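Myosin-17 (Arabidopsis thaliana, PDB 7KFL) is a plant class XI myosin, an actin-based motor whose globular tail, the part in this structure, probably recognises and carries cargo. Local coordinates at residues Leu258-Glu271 against Arg337-Thr349. Sequence-based numbering, arbitrary orientation.
Sequences LLLRRECCSFSNGE and RISTMYWDDKYGT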
ATOM      1  N   LEU A 258      -7.128  -4.687 -20.834  1.00 54.51           N
ATOM      2  CA  LEU A 258      -7.508  -3.942 -22.068  1.00 55.41           C
ATOM      3  C   LEU A 258      -6.505  -4.259 -23.185  1.00 56.21           C
ATOM      4  O   LEU A 258      -6.947  -4.389 -24.343  1.00 57.48           O
ATOM      5  CB  LEU A 258      -7.543  -2.434 -21.793  1.00 55.34           C
ATOM      6  CG  LEU A 258      -8.612  -1.942 -20.815  1.00 55.19           C
ATOM      7  CD1 LEU A 258      -8.766  -0.432 -20.913  1.00 55.24           C
ATOM      8  CD2 LEU A 258      -9.952  -2.621 -21.057  1.00 54.99           C
ATOM      9  N   LEU A 259      -5.216  -4.373 -22.846  1.00 56.18           N
ATOM     10  CA  LEU A 259      -4.110  -4.579 -23.820  1.00 56.89           C
ATOM     11  C   LEU A 259      -4.063  -6.039 -24.288  1.00 56.81           C
ATOM     12  O   LEU A 259      -3.696  -6.253 -25.458  1.00 57.59           O
ATOM     13  CB  LEU A 259      -2.775  -4.190 -23.178  1.00 57.24           C
ATOM     14  CG  LEU A 259      -2.637  -2.742 -22.707  1.00 57.33           C
ATOM     15  CD1 LEU A 259      -1.251  -2.515 -22.124  1.00 57.86           C
ATOM     16  CD2 LEU A 259      -2.904  -1.755 -23.833  1.00 57.54           C
ATOM     17  N   LEU A 260      -4.400  -6.997 -23.416  1.00 55.99           N
ATOM     18  CA  LEU A 260      -4.118  -8.445 -23.627  1.00 56.87           C
ATOM     19  C   LEU A 260      -5.398  -9.246 -23.905  1.00 57.02           C
ATOM     20  O   LEU A 260      -5.277 -10.317 -24.535  1.00 56.94           O
ATOM     21  CB  LEU A 260      -3.388  -8.992 -22.397  1.00 57.16           C
ATOM     22  CG  LEU A 260      -2.017  -8.377 -22.109  1.00 57.30           C
ATOM     23  CD1 LEU A 260      -1.325  -9.120 -20.978  1.00 57.31           C
ATOM     24  CD2 LEU A 260      -1.139  -8.371 -23.353  1.00 57.83           C
ATOM     25  N   ARG A 261      -6.565  -8.779 -23.446  1.00 57.07           N
ATOM     26  CA  ARG A 261      -7.869  -9.467 -23.662  1.00 56.91           C
ATOM     27  C   ARG A 261      -8.687  -8.689 -24.698  1.00 57.83           C
ATOM     28  O   ARG A 261      -9.057  -7.532 -24.413  1.00 57.24           O
ATOM     29  CB  ARG A 261      -8.646  -9.599 -22.351  1.00 55.87           C
ATOM     30  CG  ARG A 261      -7.868 -10.279 -21.236  1.00 55.42           C
ATOM     31  CD  ARG A 261      -8.805 -10.924 -20.235  1.00 55.26           C
ATOM     32  NE  ARG A 261      -8.090 -11.702 -19.237  1.00 54.62           N
ATOM     33  CZ  ARG A 261      -8.636 -12.632 -18.459  1.00 55.10           C
ATOM     34  NH1 ARG A 261      -9.926 -12.920 -18.551  1.00 55.64           N
ATOM     35  NH2 ARG A 261      -7.884 -13.277 -17.585  1.00 55.45           N
ATOM     36  N   ARG A 262      -8.947  -9.312 -25.851  1.00 59.51           N
ATOM     37  CA  ARG A 262      -9.743  -8.736 -26.967  1.00 60.57           C
ATOM     38  C   ARG A 262     -11.121  -8.334 -26.428  1.00 59.37           C
ATOM     39  O   ARG A 262     -11.520  -7.174 -26.645  1.00 58.04           O
ATOM     40  CB  ARG A 262      -9.835  -9.745 -28.117  1.00 63.70           C
ATOM     41  CG  ARG A 262     -10.467  -9.202 -29.391  1.00 65.71           C
ATOM     42  CD  ARG A 262     -11.944  -9.536 -29.501  1.00 67.79           C
ATOM     43  NE  ARG A 262     -12.509  -9.159 -30.792  1.00 69.61           N
ATOM     44  CZ  ARG A 262     -13.769  -9.376 -31.162  1.00 70.44           C
ATOM     45  NH1 ARG A 262     -14.616  -9.974 -30.339  1.00 70.81           N
ATOM     46  NH2 ARG A 262     -14.178  -8.991 -32.360  1.00 70.81           N
ATOM     47  N   GLU A 263     -11.782  -9.251 -25.708  1.00 58.76           N
ATOM     48  CA  GLU A 263     -13.170  -9.105 -25.189  1.00 58.19           C
ATOM     49  C   GLU A 263     -13.288  -7.917 -24.222  1.00 57.75           C
ATOM     50  O   GLU A 263     -14.411  -7.388 -24.100  1.00 58.40           O
ATOM     51  CB  GLU A 263     -13.648 -10.394 -24.513  1.00 58.46           C
ATOM     52  CG  GLU A 263     -12.885 -10.773 -23.252  1.00 58.67           C
ATOM     53  CD  GLU A 263     -11.672 -11.661 -23.466  1.00 59.42           C
ATOM     54  OE1 GLU A 263     -11.128 -11.659 -24.591  1.00 59.75           O
ATOM     55  OE2 GLU A 263     -11.271 -12.352 -22.505  1.00 59.14           O
ATOM     56  N   CYS A 264     -12.201  -7.527 -23.542  1.00 56.95           N
ATOM     57  CA  CYS A 264     -12.172  -6.378 -22.592  1.00 56.21           C
ATOM     58  C   CYS A 264     -11.993  -5.057 -23.352  1.00 56.32           C
ATOM     59  O   CYS A 264     -12.263  -3.998 -22.760  1.00 55.40           O
ATOM     60  CB  CYS A 264     -11.054  -6.516 -21.568  1.00 55.35           C
ATOM     61  SG  CYS A 264     -11.219  -7.981 -20.515  1.00 55.01           S
ATOM     62  N   CYS A 265     -11.551  -5.121 -24.610  1.00 57.78           N
ATOM     63  CA  CYS A 265     -11.281  -3.943 -25.475  1.00 58.67           C
ATOM     64  C   CYS A 265     -12.527  -3.647 -26.321  1.00 59.01           C
ATOM     65  O   CYS A 265     -12.434  -3.682 -27.559  1.00 60.67           O
ATOM     66  CB  CYS A 265     -10.044  -4.183 -26.331  1.00 59.44           C
ATOM     67  SG  CYS A 265      -9.115  -2.666 -26.675  1.00 61.07           S
ATOM     68  N   SER A 266     -13.656  -3.376 -25.660  1.00 58.92           N
ATOM     69  CA  SER A 266     -14.974  -3.097 -26.290  1.00 58.53           C
ATOM     70  C   SER A 266     -15.599  -1.849 -25.658  1.00 58.42           C
ATOM     71  O   SER A 266     -15.102  -1.398 -24.609  1.00 57.77           O
ATOM     72  CB  SER A 266     -15.898  -4.284 -26.175  1.00 58.03           C
ATOM     73  OG  SER A 266     -16.179  -4.584 -24.816  1.00 57.20           O
ATOM     74  N   PHE A 267     -16.649  -1.318 -26.285  1.00 59.40           N
ATOM     75  CA  PHE A 267     -17.424  -0.159 -25.778  1.00 59.87           C
ATOM     76  C   PHE A 267     -18.149  -0.570 -24.493  1.00 59.67           C
ATOM     77  O   PHE A 267     -18.036   0.159 -23.485  1.00 59.61           O
ATOM     78  CB  PHE A 267     -18.420   0.344 -26.822  1.00 60.65           C
ATOM     79  CG  PHE A 267     -19.024   1.678 -26.470  1.00 61.57           C
ATOM     80  CD1 PHE A 267     -20.072   1.768 -25.566  1.00 61.90           C
ATOM     81  CD2 PHE A 267     -18.523   2.848 -27.020  1.00 62.03           C
ATOM     82  CE1 PHE A 267     -20.615   2.999 -25.233  1.00 62.22           C
ATOM     83  CE2 PHE A 267     -19.069   4.076 -26.687  1.00 62.59           C
ATOM     84  CZ  PHE A 267     -20.112   4.150 -25.792  1.00 62.57           C
ATOM     85  N   SER A 268     -18.858  -1.703 -24.537  1.00 59.30           N
ATOM     86  CA  SER A 268     -19.700  -2.234 -23.431  1.00 59.14           C
ATOM     87  C   SER A 268     -18.838  -2.471 -22.185  1.00 58.37           C
ATOM     88  O   SER A 268     -19.325  -2.187 -21.071  1.00 58.82           O
ATOM     89  CB  SER A 268     -20.433  -3.490 -23.842  1.00 59.68           C
ATOM     90  OG  SER A 268     -19.564  -4.612 -23.854  1.00 60.10           O
ATOM     91  N   ASN A 269     -17.607  -2.963 -22.362  1.00 57.21           N
ATOM     92  CA  ASN A 269     -16.668  -3.233 -21.241  1.00 55.70           C
ATOM     93  C   ASN A 269     -16.088  -1.908 -20.726  1.00 54.91           C
ATOM     94  O   ASN A 269     -15.756  -1.840 -19.527  1.00 53.57           O
ATOM     95  CB  ASN A 269     -15.560  -4.216 -21.622  1.00 54.75           C
ATOM     96  CG  ASN A 269     -14.892  -4.802 -20.395  1.00 53.99           C
ATOM     97  OD1 ASN A 269     -15.533  -5.500 -19.612  1.00 53.89           O
ATOM     98  ND2 ASN A 269     -13.621  -4.497 -20.196  1.00 53.44           N
ATOM     99  N   GLY A 270     -15.966  -0.902 -21.598  1.00 54.92           N
ATOM    100  CA  GLY A 270     -15.598   0.474 -21.213  1.00 55.17           C
ATOM    101  C   GLY A 270     -16.609   1.052 -20.238  1.00 55.55           C
ATOM    102  O   GLY A 270     -16.185   1.629 -19.217  1.00 54.88           O
ATOM    103  N   GLU A 271     -17.901   0.876 -20.534  1.00 56.56           N
ATOM    104  CA  GLU A 271     -19.035   1.357 -19.697  1.00 57.30           C
ATOM    105  C   GLU A 271     -19.002   0.653 -18.338  1.00 56.12           C
ATOM    106  O   GLU A 271     -19.143   1.344 -17.311  1.00 56.48           O
ATOM    107  CB  GLU A 271     -20.379   1.072 -20.369  1.00 58.96           C
ATOM    108  CG  GLU A 271     -20.588   1.798 -21.684  1.00 60.41           C
ATOM    109  CD  GLU A 271     -21.864   1.397 -22.401  1.00 61.90           C
ATOM    110  OE1 GLU A 271     -22.088   0.180 -22.568  1.00 62.20           O
ATOM    111  OE2 GLU A 271     -22.643   2.300 -22.774  1.00 64.10           O
ATOM    112  N   ARG A 337      -2.523  -0.747 -29.729  1.00 60.96           N
ATOM    113  CA  ARG A 337      -3.117  -2.049 -29.318  1.00 60.90           C
ATOM    114  C   ARG A 337      -4.617  -1.858 -29.062  1.00 61.69           C
ATOM    115  O   ARG A 337      -5.419  -2.597 -29.664  1.00 61.76           O
ATOM    116  CB  ARG A 337      -2.399  -2.600 -28.079  1.00 60.00           C
ATOM    117  CG  ARG A 337      -3.048  -3.831 -27.460  1.00 59.26           C
ATOM    118  CD  ARG A 337      -3.186  -4.984 -28.436  1.00 58.78           C
ATOM    119  NE  ARG A 337      -1.888  -5.454 -28.901  1.00 59.23           N
ATOM    120  CZ  ARG A 337      -1.163  -6.417 -28.333  1.00 59.29           C
ATOM    121  NH1 ARG A 337      -1.591  -7.039 -27.245  1.00 59.35           N
ATOM    122  NH2 ARG A 337       0.004  -6.752 -28.855  1.00 59.61           N
ATOM    123  N   ILE A 338      -4.974  -0.888 -28.215  1.00 62.29           N
ATOM    124  CA  ILE A 338      -6.384  -0.571 -27.835  1.00 62.36           C
ATOM    125  C   ILE A 338      -7.167  -0.218 -29.107  1.00 62.56           C
ATOM    126  O   ILE A 338      -8.276  -0.753 -29.277  1.00 64.57           O
ATOM    127  CB  ILE A 338      -6.438   0.551 -26.774  1.00 63.24           C
ATOM    128  CG1 ILE A 338      -5.855   0.087 -25.437  1.00 63.63           C
ATOM    129  CG2 ILE A 338      -7.855   1.082 -26.604  1.00 63.44           C
ATOM    130  CD1 ILE A 338      -5.586   1.207 -24.453  1.00 64.04           C
ATOM    131  N   SER A 339      -6.599   0.633 -29.967  1.00 62.21           N
ATOM    132  CA  SER A 339      -7.223   1.146 -31.217  1.00 62.21           C
ATOM    133  C   SER A 339      -7.460   0.013 -32.225  1.00 62.20           C
ATOM    134  O   SER A 339      -8.526   0.014 -32.866  1.00 62.71           O
ATOM    135  CB  SER A 339      -6.383   2.244 -31.824  1.00 62.70           C
ATOM    136  OG  SER A 339      -6.353   3.385 -30.978  1.00 62.48           O
ATOM    137  N   THR A 340      -6.503  -0.909 -32.373  1.00 62.65           N
ATOM    138  CA  THR A 340      -6.513  -1.981 -33.407  1.00 63.28           C
ATOM    139  C   THR A 340      -7.319  -3.197 -32.928  1.00 63.00           C
ATOM    140  O   THR A 340      -7.789  -3.954 -33.794  1.00 63.52           O
ATOM    141  CB  THR A 340      -5.088  -2.394 -33.795  1.00 63.35           C
ATOM    142  OG1 THR A 340      -4.384  -2.748 -32.604  1.00 63.10           O
ATOM    143  CG2 THR A 340      -4.344  -1.300 -34.530  1.00 63.90           C
ATOM    144  N   MET A 341      -7.458  -3.383 -31.611  1.00 63.64           N
ATOM    145  CA  MET A 341      -8.151  -4.549 -30.995  1.00 63.75           C
ATOM    146  C   MET A 341      -9.599  -4.181 -30.637  1.00 63.07           C
ATOM    147  O   MET A 341     -10.386  -5.111 -30.368  1.00 61.95           O
ATOM    148  CB  MET A 341      -7.408  -5.013 -29.738  1.00 64.04           C
ATOM    149  CG  MET A 341      -7.556  -6.494 -29.458  1.00 65.06           C
ATOM    150  SD  MET A 341      -6.331  -7.090 -28.266  1.00 66.32           S
ATOM    151  CE  MET A 341      -6.839  -6.197 -26.798  1.00 65.11           C
ATOM    152  N   TYR A 342      -9.931  -2.883 -30.649  1.00 63.22           N
ATOM    153  CA  TYR A 342     -11.275  -2.329 -30.335  1.00 63.53           C
ATOM    154  C   TYR A 342     -12.338  -2.976 -31.229  1.00 65.04           C
ATOM    155  O   TYR A 342     -12.098  -3.125 -32.441  1.00 66.33           O
ATOM    156  CB  TYR A 342     -11.290  -0.808 -30.510  1.00 63.56           C
ATOM    157  CG  TYR A 342     -12.625  -0.161 -30.243  1.00 63.90           C
ATOM    158  CD1 TYR A 342     -13.035   0.123 -28.950  1.00 63.91           C
ATOM    159  CD2 TYR A 342     -13.483   0.165 -31.280  1.00 64.18           C
ATOM    160  CE1 TYR A 342     -14.262   0.716 -28.693  1.00 64.15           C
ATOM    161  CE2 TYR A 342     -14.711   0.760 -31.041  1.00 64.84           C
ATOM    162  CZ  TYR A 342     -15.103   1.037 -29.743  1.00 64.72           C
ATOM    163  OH  TYR A 342     -16.312   1.625 -29.501  1.00 65.48           O
ATOM    164  N   TRP A 343     -13.478  -3.342 -30.638  1.00 66.27           N
ATOM    165  CA  TRP A 343     -14.668  -3.908 -31.329  1.00 67.89           C
ATOM    166  C   TRP A 343     -15.932  -3.480 -30.572  1.00 68.06           C
ATOM    167  O   TRP A 343     -15.793  -2.924 -29.470  1.00 68.06           O
ATOM    168  CB  TRP A 343     -14.556  -5.435 -31.441  1.00 69.00           C
ATOM    169  CG  TRP A 343     -14.619  -6.133 -30.118  1.00 70.07           C
ATOM    170  CD1 TRP A 343     -13.670  -6.118 -29.138  1.00 70.05           C
ATOM    171  CD2 TRP A 343     -15.702  -6.938 -29.616  1.00 71.05           C
ATOM    172  NE1 TRP A 343     -14.083  -6.860 -28.066  1.00 70.59           N
ATOM    173  CE2 TRP A 343     -15.324  -7.377 -28.329  1.00 70.53           C
ATOM    174  CE3 TRP A 343     -16.944  -7.335 -30.124  1.00 71.60           C
ATOM    175  CZ2 TRP A 343     -16.145  -8.189 -27.548  1.00 70.30           C
ATOM    176  CZ3 TRP A 343     -17.755  -8.136 -29.350  1.00 71.67           C
ATOM    177  CH2 TRP A 343     -17.359  -8.557 -28.080  1.00 71.07           C
ATOM    178  N   ASP A 344     -17.115  -3.729 -31.140  1.00 69.11           N
ATOM    179  CA  ASP A 344     -18.406  -3.231 -30.594  1.00 69.31           C
ATOM    180  C   ASP A 344     -19.572  -4.001 -31.231  1.00 70.57           C
ATOM    181  O   ASP A 344     -19.944  -3.671 -32.371  1.00 72.88           O
ATOM    182  CB  ASP A 344     -18.514  -1.719 -30.814  1.00 68.54           C
ATOM    183  CG  ASP A 344     -19.630  -1.048 -30.036  1.00 68.00           C
ATOM    184  OD1 ASP A 344     -20.399  -1.764 -29.372  1.00 68.46           O
ATOM    185  OD2 ASP A 344     -19.718   0.190 -30.106  1.00 67.73           O
ATOM    186  N   ASP A 345     -20.120  -4.988 -30.513  1.00 71.63           N
ATOM    187  CA  ASP A 345     -21.315  -5.776 -30.920  1.00 73.63           C
ATOM    188  C   ASP A 345     -22.552  -5.265 -30.169  1.00 73.87           C
ATOM    189  O   ASP A 345     -23.539  -6.023 -30.080  1.00 75.07           O
ATOM    190  CB  ASP A 345     -21.112  -7.274 -30.661  1.00 75.23           C
ATOM    191  CG  ASP A 345     -20.261  -7.970 -31.707  1.00 76.81           C
ATOM    192  OD1 ASP A 345     -19.388  -7.298 -32.295  1.00 77.53           O
ATOM    193  OD2 ASP A 345     -20.481  -9.180 -31.924  1.00 78.22           O
ATOM    194  N   LYS A 346     -22.507  -4.031 -29.655  1.00 73.57           N
ATOM    195  CA  LYS A 346     -23.613  -3.411 -28.877  1.00 74.02           C
ATOM    196  C   LYS A 346     -24.142  -2.190 -29.635  1.00 74.85           C
ATOM    197  O   LYS A 346     -25.351  -2.167 -29.924  1.00 76.13           O
ATOM    198  CB  LYS A 346     -23.137  -3.038 -27.470  1.00 73.37           C
ATOM    199  CG  LYS A 346     -24.241  -2.600 -26.518  1.00 72.88           C
ATOM    200  CD  LYS A 346     -23.782  -2.423 -25.091  1.00 72.35           C
ATOM    201  CE  LYS A 346     -24.847  -1.808 -24.208  1.00 72.59           C
ATOM    202  NZ  LYS A 346     -24.287  -1.348 -22.915  1.00 72.36           N
ATOM    203  N   TYR A 347     -23.269  -1.221 -29.934  1.00 75.89           N
ATOM    204  CA  TYR A 347     -23.596   0.042 -30.651  1.00 77.45           C
ATOM    205  C   TYR A 347     -23.081  -0.001 -32.097  1.00 77.10           C
ATOM    206  O   TYR A 347     -23.543   0.827 -32.906  1.00 78.39           O
ATOM    207  CB  TYR A 347     -23.005   1.248 -29.918  1.00 79.32           C
ATOM    208  CG  TYR A 347     -23.585   1.504 -28.550  1.00 81.86           C
ATOM    209  CD1 TYR A 347     -23.263   0.692 -27.473  1.00 82.67           C
ATOM    210  CD2 TYR A 347     -24.446   2.566 -28.323  1.00 83.85           C
ATOM    211  CE1 TYR A 347     -23.786   0.922 -26.211  1.00 83.88           C
ATOM    212  CE2 TYR A 347     -24.977   2.812 -27.067  1.00 84.85           C
ATOM    213  CZ  TYR A 347     -24.648   1.985 -26.007  1.00 84.93           C
ATOM    214  OH  TYR A 347     -25.164   2.216 -24.764  1.00 86.09           O
ATOM    215  N   GLY A 348     -22.149  -0.910 -32.409  1.00 76.01           N
ATOM    216  CA  GLY A 348     -21.558  -1.068 -33.753  1.00 75.31           C
ATOM    217  C   GLY A 348     -20.716   0.130 -34.168  1.00 74.75           C
ATOM    218  O   GLY A 348     -20.572   0.347 -35.389  1.00 73.82           O
ATOM    219  N   THR A 349     -20.176   0.882 -33.202  1.00 74.00           N
ATOM    220  CA  THR A 349     -19.285   2.052 -33.442  1.00 73.78           C
ATOM    221  C   THR A 349     -17.900   1.540 -33.850  1.00 73.08           C
ATOM    222  O   THR A 349     -17.519   0.442 -33.396  1.00 72.41           O
ATOM    223  CB  THR A 349     -19.206   2.972 -32.214  1.00 73.67           C
ATOM    224  OG1 THR A 349     -18.677   2.229 -31.117  1.00 73.10           O
ATOM    225  CG2 THR A 349     -20.546   3.562 -31.833  1.00 73.97           C
TER
HETATM  226  O   HOH W   1     -16.604  -7.350 -33.729  1.00 62.07           O
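Arg262 lies over one face of the Trp343 indole. Its CB and CG pass the Met341 side chain, with CG 4.0 Å from Met341 CG. CG is anti to the backbone N (chi1 -172°), and a bend at chi2 turns the rest of the chain over the indole. CD makes a CH-pi contact with the five-membered ring, and NE sits above CD1 and CG. Arg262 CZ is 3.5 Å from the centroid of the Trp343 five-membered ring, a cation-pi contact. The guanidinium is stacked flat, its plane 10° from the ring, and NH1 lies over the centre of the indole. NH2 lies near Trp343 CB and CG and makes a weak bond to a water that donates to Asp345 OD1. Ser266 CB packs on the opposite face of the indole.

Trp343 NE1 donates to Arg262 O at 2.9 Å, from above the carbonyl plane. Cys265 N reaches the same oxygen from the other face. These bonds lie in the DIL domain, the family module of the myosin globular tail. Here the turn joining helices 236-260 and 267-287 packs on the end of helix 332-341 and the loop after it. Ser266 is the N-cap of helix 267-287, with OG accepting from Asn269 N.

At the C-terminal end of helix 236-260, Arg337 NH1 donates to Leu259 O at 2.9 Å, with the oxygen at the guanidinium edge. On the Phe267 side, Lys346 NZ and Glu271 OE1 form a salt bridge of 2.7 Å. Phe267 packs obliquely on Tyr347. Tyr342 OH, which is hydrogen-bonded to Lys314 NZ, lies at the edge of the Phe267 ring.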